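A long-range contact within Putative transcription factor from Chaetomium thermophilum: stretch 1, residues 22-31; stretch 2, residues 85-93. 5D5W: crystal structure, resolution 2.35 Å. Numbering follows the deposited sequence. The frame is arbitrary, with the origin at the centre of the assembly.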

ATOM      1  N   ARG B  22      -2.465  13.857 -10.505  1.00 66.55           N
ATOM      2  CA  ARG B  22      -2.196  15.124 -11.199  1.00 65.52           C
ATOM      3  C   ARG B  22      -0.947  15.837 -10.688  1.00 60.10           C
ATOM      4  O   ARG B  22      -0.420  15.502  -9.635  1.00 60.72           O
ATOM      5  N   TRP B  23      -0.493  16.833 -11.446  1.00 59.34           N
ATOM      6  CA  TRP B  23       0.576  17.730 -11.007  1.00 57.07           C
ATOM      7  C   TRP B  23       0.088  18.600  -9.860  1.00 59.82           C
ATOM      8  O   TRP B  23      -1.080  18.996  -9.811  1.00 58.74           O
ATOM      9  N   SER B  24       0.995  18.911  -8.946  1.00 65.85           N
ATOM     10  CA  SER B  24       0.726  19.890  -7.910  1.00 72.75           C
ATOM     11  C   SER B  24       0.592  21.246  -8.579  1.00 81.07           C
ATOM     12  O   SER B  24       1.285  21.530  -9.551  1.00 84.48           O
ATOM     13  N   ASP B  25      -0.295  22.076  -8.043  1.00 93.74           N
ATOM     14  CA  ASP B  25      -0.591  23.412  -8.591  1.00 98.00           C
ATOM     15  C   ASP B  25       0.640  24.139  -9.158  1.00 92.74           C
ATOM     16  O   ASP B  25       0.601  24.662 -10.281  1.00 81.96           O
ATOM     17  N   ASP B  26       1.718  24.159  -8.371  1.00 86.12           N
ATOM     18  CA  ASP B  26       3.009  24.685  -8.807  1.00 83.09           C
ATOM     19  C   ASP B  26       3.430  24.062 -10.126  1.00 77.57           C
ATOM     20  O   ASP B  26       3.685  24.767 -11.103  1.00 84.07           O
ATOM     21  N   GLY B  27       3.478  22.735 -10.145  1.00 70.31           N
ATOM     22  CA  GLY B  27       3.957  21.978 -11.304  1.00 66.05           C
ATOM     23  C   GLY B  27       5.306  21.325 -11.058  1.00 61.94           C
ATOM     24  O   GLY B  27       5.884  20.735 -11.967  1.00 57.41           O
ATOM     25  N   ASP B  28       5.784  21.415  -9.820  1.00 61.86           N
ATOM     26  CA  ASP B  28       7.113  20.943  -9.436  1.00 66.34           C
ATOM     27  C   ASP B  28       7.082  19.625  -8.650  1.00 64.94           C
ATOM     28  O   ASP B  28       8.136  19.053  -8.354  1.00 63.33           O
ATOM     29  N   SER B  29       5.873  19.176  -8.305  1.00 63.82           N
ATOM     30  CA  SER B  29       5.613  17.846  -7.728  1.00 60.62           C
ATOM     31  C   SER B  29       4.276  17.312  -8.269  1.00 60.45           C
ATOM     32  O   SER B  29       3.517  18.062  -8.892  1.00 59.52           O
ATOM     33  N   PHE B  30       4.007  16.024  -8.049  1.00 58.07           N
ATOM     34  CA  PHE B  30       2.734  15.418  -8.446  1.00 55.90           C
ATOM     35  C   PHE B  30       2.053  14.743  -7.259  1.00 56.87           C
ATOM     36  O   PHE B  30       2.688  14.439  -6.247  1.00 55.34           O
ATOM     37  N   VAL B  31       0.747  14.536  -7.402  1.00 59.06           N
ATOM     38  CA  VAL B  31      -0.092  13.998  -6.344  1.00 59.27           C
ATOM     39  C   VAL B  31      -0.827  12.773  -6.849  1.00 62.72           C
ATOM     40  O   VAL B  31      -1.383  12.807  -7.940  1.00 64.63           O
ATOM     41  N   PHE B  85       4.813  13.240  -4.314  1.00 53.50           N
ATOM     42  CA  PHE B  85       6.233  12.952  -4.541  1.00 53.26           C
ATOM     43  C   PHE B  85       6.916  14.021  -5.361  1.00 55.41           C
ATOM     44  O   PHE B  85       6.286  14.681  -6.189  1.00 56.82           O
ATOM     45  N   LYS B  86       8.221  14.164  -5.137  1.00 58.23           N
ATOM     46  CA  LYS B  86       8.991  15.250  -5.731  1.00 60.13           C
ATOM     47  C   LYS B  86      10.396  14.823  -6.154  1.00 57.21           C
ATOM     48  O   LYS B  86      11.140  14.201  -5.397  1.00 53.99           O
ATOM     49  N   HIS B  87      10.721  15.144  -7.395  1.00 58.26           N
ATOM     50  CA  HIS B  87      12.079  15.118  -7.893  1.00 63.22           C
ATOM     51  C   HIS B  87      12.353  16.541  -8.389  1.00 66.67           C
ATOM     52  O   HIS B  87      11.488  17.144  -9.033  1.00 63.15           O
ATOM     53  N   PRO B  88      13.538  17.099  -8.067  1.00 70.87           N
ATOM     54  CA  PRO B  88      13.873  18.464  -8.495  1.00 71.01           C
ATOM     55  C   PRO B  88      13.810  18.699 -10.010  1.00 68.76           C
ATOM     56  O   PRO B  88      13.514  19.810 -10.445  1.00 69.40           O
ATOM     57  N   GLU B  89      14.080  17.654 -10.785  1.00 69.15           N
ATOM     58  CA  GLU B  89      14.170  17.725 -12.239  1.00 73.71           C
ATOM     59  C   GLU B  89      12.933  17.182 -12.978  1.00 72.78           C
ATOM     60  O   GLU B  89      12.887  17.216 -14.211  1.00 76.40           O
ATOM     61  N   PHE B  90      11.955  16.667 -12.231  1.00 72.52           N
ATOM     62  CA  PHE B  90      10.670  16.199 -12.786  1.00 68.16           C
ATOM     63  C   PHE B  90       9.646  17.299 -12.547  1.00 67.98           C
ATOM     64  O   PHE B  90       9.153  17.459 -11.429  1.00 65.12           O
ATOM     65  N   ARG B  91       9.360  18.079 -13.587  1.00 69.91           N
ATOM     66  CA  ARG B  91       8.380  19.163 -13.501  1.00 70.81           C
ATOM     67  C   ARG B  91       7.525  19.198 -14.744  1.00 69.00           C
ATOM     68  O   ARG B  91       7.901  18.657 -15.780  1.00 64.22           O
ATOM     69  N   ALA B  92       6.384  19.869 -14.637  1.00 72.35           N
ATOM     70  CA  ALA B  92       5.387  19.898 -15.710  1.00 77.45           C
ATOM     71  C   ALA B  92       5.908  20.502 -17.025  1.00 80.72           C
ATOM     72  O   ALA B  92       5.594  20.003 -18.109  1.00 77.68           O
ATOM     73  N   ASP B  93       6.704  21.566 -16.915  1.00 82.57           N
ATOM     74  CA  ASP B  93       7.275  22.261 -18.081  1.00 83.95           C
ATOM     75  C   ASP B  93       8.646  21.701 -18.509  1.00 86.74           C
ATOM     76  O   ASP B  93       8.944  21.632 -19.702  1.00 84.82           O
TER

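This is a mainly apolar contact, built on aromatic side chains and held at both ends by backbone hydrogen bonds, with one bridging water between. The two stretches together bury 625 Å².

At one end, Phe30 and Phe85 form an antiparallel hydrogen-bonded pair. Phe30 N donates to Phe85 O at 3.2 Å, and Phe85 N donates to Phe30 O at 3.1 Å. Their side chains therefore lie on the same face of the sheet. Phe30 has chi1 p (79°) and Phe85 has chi1 m (-65°). The end of the Phe30 ring comes nearer to stretch 2, with Phe30 CE2 3.7 Å from Phe85 CB. The two ring planes are near parallel, but they are slid apart and barely overlap.

Phe90 lies between Phe30 and Trp23 and touches both. Its CA-to-CB bond points sideways, but with chi1 t (-174°), the end of the side chain comes nearer to stretch 1. Phe90 CE2 lies 4.0 Å from Phe30 CD2 and 3.4 Å from Trp23 CH2. The Trp23 and Phe90 rings meet obliquely, with planes at 32°.

Trp23 points toward stretch 2, with chi1 m and chi2 103°. It has the largest covered area of any residue here. Ala92 CB sits over the face of its five-membered ring, 3.8 Å from the centroid, in a CH-pi contact. The six-membered ring also reaches the backbone: Trp23 CH2 is 3.4 Å from Arg91 C.

Ala92 is fixed by its backbone as well. Ala92 N donates to Gly27 O at 2.9 Å. Gly27 has phi 109°, where a CB would be jammed against the carbonyl O of Asp26. That CB would also lie 3.5 Å from Ala92 CB.

The remaining contacts involve polar and charged residues, but their closest approaches are mostly through carbon atoms. Ser29 points toward stretch 2 with chi1 p, and Ser29 CB packs 3.3 Å from Phe85 O. Lys86, chi1 t, runs beside Asp28, and Lys86 CG is 3.5 Å from Asp28 O. The charges are opposite, but Asp28 OD1 and Lys86 NZ are 4.1 Å apart, beyond a salt bridge. Arg91, chi1 m, passes Asp28 with Arg91 CD 4.3 Å from Asp28 CB. Within its own stretch, Arg91 NE donates to Pro88 O at 3.0 Å.

Water 1 links the backbones. Its O accepts from His87 N at 2.9 Å and lies at hydrogen-bonding distance, 2.8 Å, from both Asp28 O and Phe90 O. It thus bridges Asp28 to the turn from His87 to Phe90, where the two stretches make no direct hydrogen bond.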

ATOM      1  CB  ARG B  22      -3.401  16.064 -11.066  1.00 67.69           C
ATOM      2  CG  ARG B  22      -3.712  16.512  -9.641  1.00 73.41           C
ATOM      3  CD  ARG B  22      -4.834  17.541  -9.626  1.00 81.13           C
ATOM      4  NE  ARG B  22      -5.156  18.037  -8.287  1.00 89.62           N
ATOM      5  CZ  ARG B  22      -5.867  17.374  -7.371  1.00 98.15           C
ATOM      6  NH1 ARG B  22      -6.337  16.148  -7.613  1.00102.70           N
ATOM      7  NH2 ARG B  22      -6.099  17.941  -6.191  1.00101.31           N
ATOM      8  CB  TRP B  23       1.035  18.660 -12.140  1.00 55.67           C
ATOM      9  CG  TRP B  23       1.736  17.995 -13.288  1.00 55.15           C
ATOM     10  CD1 TRP B  23       1.210  17.718 -14.516  1.00 56.50           C
ATOM     11  CD2 TRP B  23       3.096  17.545 -13.324  1.00 55.74           C
ATOM     12  NE1 TRP B  23       2.154  17.105 -15.312  1.00 57.46           N
ATOM     13  CE2 TRP B  23       3.320  16.991 -14.605  1.00 56.51           C
ATOM     14  CE3 TRP B  23       4.144  17.550 -12.398  1.00 55.49           C
ATOM     15  CZ2 TRP B  23       4.545  16.449 -14.981  1.00 56.61           C
ATOM     16  CZ3 TRP B  23       5.371  17.015 -12.776  1.00 54.63           C
ATOM     17  CH2 TRP B  23       5.557  16.476 -14.057  1.00 56.61           C
ATOM     18  CB  SER B  24       1.866  19.935  -6.892  1.00 73.32           C
ATOM     19  OG  SER B  24       2.951  20.706  -7.376  1.00 72.74           O
ATOM     20  CB  ASP B  25      -1.250  24.271  -7.506  1.00104.68           C
ATOM     21  CG  ASP B  25      -2.441  23.580  -6.861  1.00110.57           C
ATOM     22  OD1 ASP B  25      -3.414  23.266  -7.586  1.00117.25           O
ATOM     23  OD2 ASP B  25      -2.384  23.338  -5.634  1.00109.00           O
ATOM     24  CB  ASP B  26       4.093  24.387  -7.763  1.00 88.19           C
ATOM     25  CG  ASP B  26       4.046  25.326  -6.565  1.00 94.50           C
ATOM     26  OD1 ASP B  26       3.150  26.199  -6.503  1.00 98.96           O
ATOM     27  OD2 ASP B  26       4.924  25.193  -5.680  1.00 99.10           O
ATOM     28  CB  ASP B  28       7.845  22.034  -8.634  1.00 72.12           C
ATOM     29  CG  ASP B  28       7.000  22.617  -7.492  1.00 76.23           C
ATOM     30  OD1 ASP B  28       6.028  21.960  -7.044  1.00 75.49           O
ATOM     31  OD2 ASP B  28       7.317  23.745  -7.043  1.00 78.42           O
ATOM     32  CB  SER B  29       5.562  17.911  -6.198  1.00 60.25           C
ATOM     33  OG  SER B  29       4.436  18.645  -5.742  1.00 56.69           O
ATOM     34  CB  PHE B  30       2.907  14.441  -9.623  1.00 55.41           C
ATOM     35  CG  PHE B  30       3.450  13.098  -9.235  1.00 51.97           C
ATOM     36  CD1 PHE B  30       2.596  12.023  -9.005  1.00 51.96           C
ATOM     37  CD2 PHE B  30       4.812  12.907  -9.105  1.00 48.28           C
ATOM     38  CE1 PHE B  30       3.097  10.785  -8.628  1.00 50.26           C
ATOM     39  CE2 PHE B  30       5.317  11.673  -8.744  1.00 48.39           C
ATOM     40  CZ  PHE B  30       4.463  10.612  -8.504  1.00 49.11           C
ATOM     41  CB  VAL B  31      -1.155  15.022  -5.912  1.00 58.37           C
ATOM     42  CG1 VAL B  31      -1.892  14.535  -4.674  1.00 59.23           C
ATOM     43  CG2 VAL B  31      -0.516  16.378  -5.655  1.00 59.22           C
ATOM     44  CB  PHE B  85       6.409  11.618  -5.244  1.00 53.66           C
ATOM     45  CG  PHE B  85       5.967  10.459  -4.421  1.00 51.54           C
ATOM     46  CD1 PHE B  85       4.639  10.056  -4.437  1.00 48.28           C
ATOM     47  CD2 PHE B  85       6.869   9.786  -3.617  1.00 51.01           C
ATOM     48  CE1 PHE B  85       4.218   8.996  -3.670  1.00 46.28           C
ATOM     49  CE2 PHE B  85       6.455   8.721  -2.845  1.00 50.96           C
ATOM     50  CZ  PHE B  85       5.124   8.328  -2.871  1.00 49.21           C
ATOM     51  CB  LYS B  86       9.086  16.406  -4.743  1.00 65.26           C
ATOM     52  CG  LYS B  86       9.389  17.755  -5.375  1.00 70.72           C
ATOM     53  CD  LYS B  86       9.395  18.849  -4.312  1.00 75.65           C
ATOM     54  CE  LYS B  86       8.821  20.170  -4.811  1.00 80.38           C
ATOM     55  NZ  LYS B  86       8.154  20.935  -3.717  1.00 80.57           N
ATOM     56  CB  HIS B  87      12.199  14.113  -9.026  1.00 63.87           C
ATOM     57  CG  HIS B  87      13.598  13.666  -9.306  1.00 65.24           C
ATOM     58  ND1 HIS B  87      14.582  14.522  -9.743  1.00 68.26           N
ATOM     59  CD2 HIS B  87      14.168  12.442  -9.242  1.00 65.61           C
ATOM     60  CE1 HIS B  87      15.703  13.852  -9.923  1.00 68.07           C
ATOM     61  NE2 HIS B  87      15.476  12.584  -9.630  1.00 68.33           N
ATOM     62  CB  PRO B  88      15.314  18.639  -8.003  1.00 73.84           C
ATOM     63  CG  PRO B  88      15.446  17.699  -6.856  1.00 73.29           C
ATOM     64  CD  PRO B  88      14.582  16.524  -7.194  1.00 72.59           C
ATOM     65  CB  GLU B  89      15.409  16.947 -12.687  1.00 81.15           C
ATOM     66  CG  GLU B  89      16.698  17.370 -11.986  1.00 86.84           C
ATOM     67  CD  GLU B  89      17.280  18.662 -12.539  1.00 90.75           C
ATOM     68  OE1 GLU B  89      17.873  18.614 -13.639  1.00 96.74           O
ATOM     69  OE2 GLU B  89      17.157  19.722 -11.879  1.00 87.73           O
ATOM     70  CB  PHE B  90      10.234  14.899 -12.089  1.00 65.90           C
ATOM     71  CG  PHE B  90       9.001  14.243 -12.675  1.00 63.14           C
ATOM     72  CD1 PHE B  90       9.066  13.544 -13.874  1.00 63.26           C
ATOM     73  CD2 PHE B  90       7.791  14.273 -11.997  1.00 62.05           C
ATOM     74  CE1 PHE B  90       7.943  12.919 -14.401  1.00 59.76           C
ATOM     75  CE2 PHE B  90       6.672  13.646 -12.519  1.00 59.97           C
ATOM     76  CZ  PHE B  90       6.747  12.969 -13.721  1.00 57.72           C
ATOM     77  CB  ARG B  91       9.061  20.514 -13.359  1.00 76.03           C
ATOM     78  CG  ARG B  91      10.231  20.541 -12.405  1.00 82.55           C
ATOM     79  CD  ARG B  91      10.496  21.965 -11.975  1.00 91.51           C
ATOM     80  NE  ARG B  91      11.830  22.123 -11.412  1.00104.44           N
ATOM     81  CZ  ARG B  91      12.220  23.162 -10.674  1.00116.77           C
ATOM     82  NH1 ARG B  91      11.373  24.153 -10.388  1.00117.20           N
ATOM     83  NH2 ARG B  91      13.467  23.208 -10.211  1.00124.18           N
ATOM     84  CB  ALA B  92       4.145  20.643 -15.238  1.00 79.81           C
ATOM     85  CB  ASP B  93       7.382  23.766 -17.805  1.00 83.64           C
ATOM     86  CG  ASP B  93       7.829  24.072 -16.386  1.00 85.95           C
ATOM     87  OD1 ASP B  93       9.012  24.435 -16.193  1.00 87.18           O
ATOM     88  OD2 ASP B  93       6.996  23.921 -15.460  1.00 85.12           O
TER
HETATM   89  O   HOH W   1       8.640  16.395  -8.929  1.00 47.06           O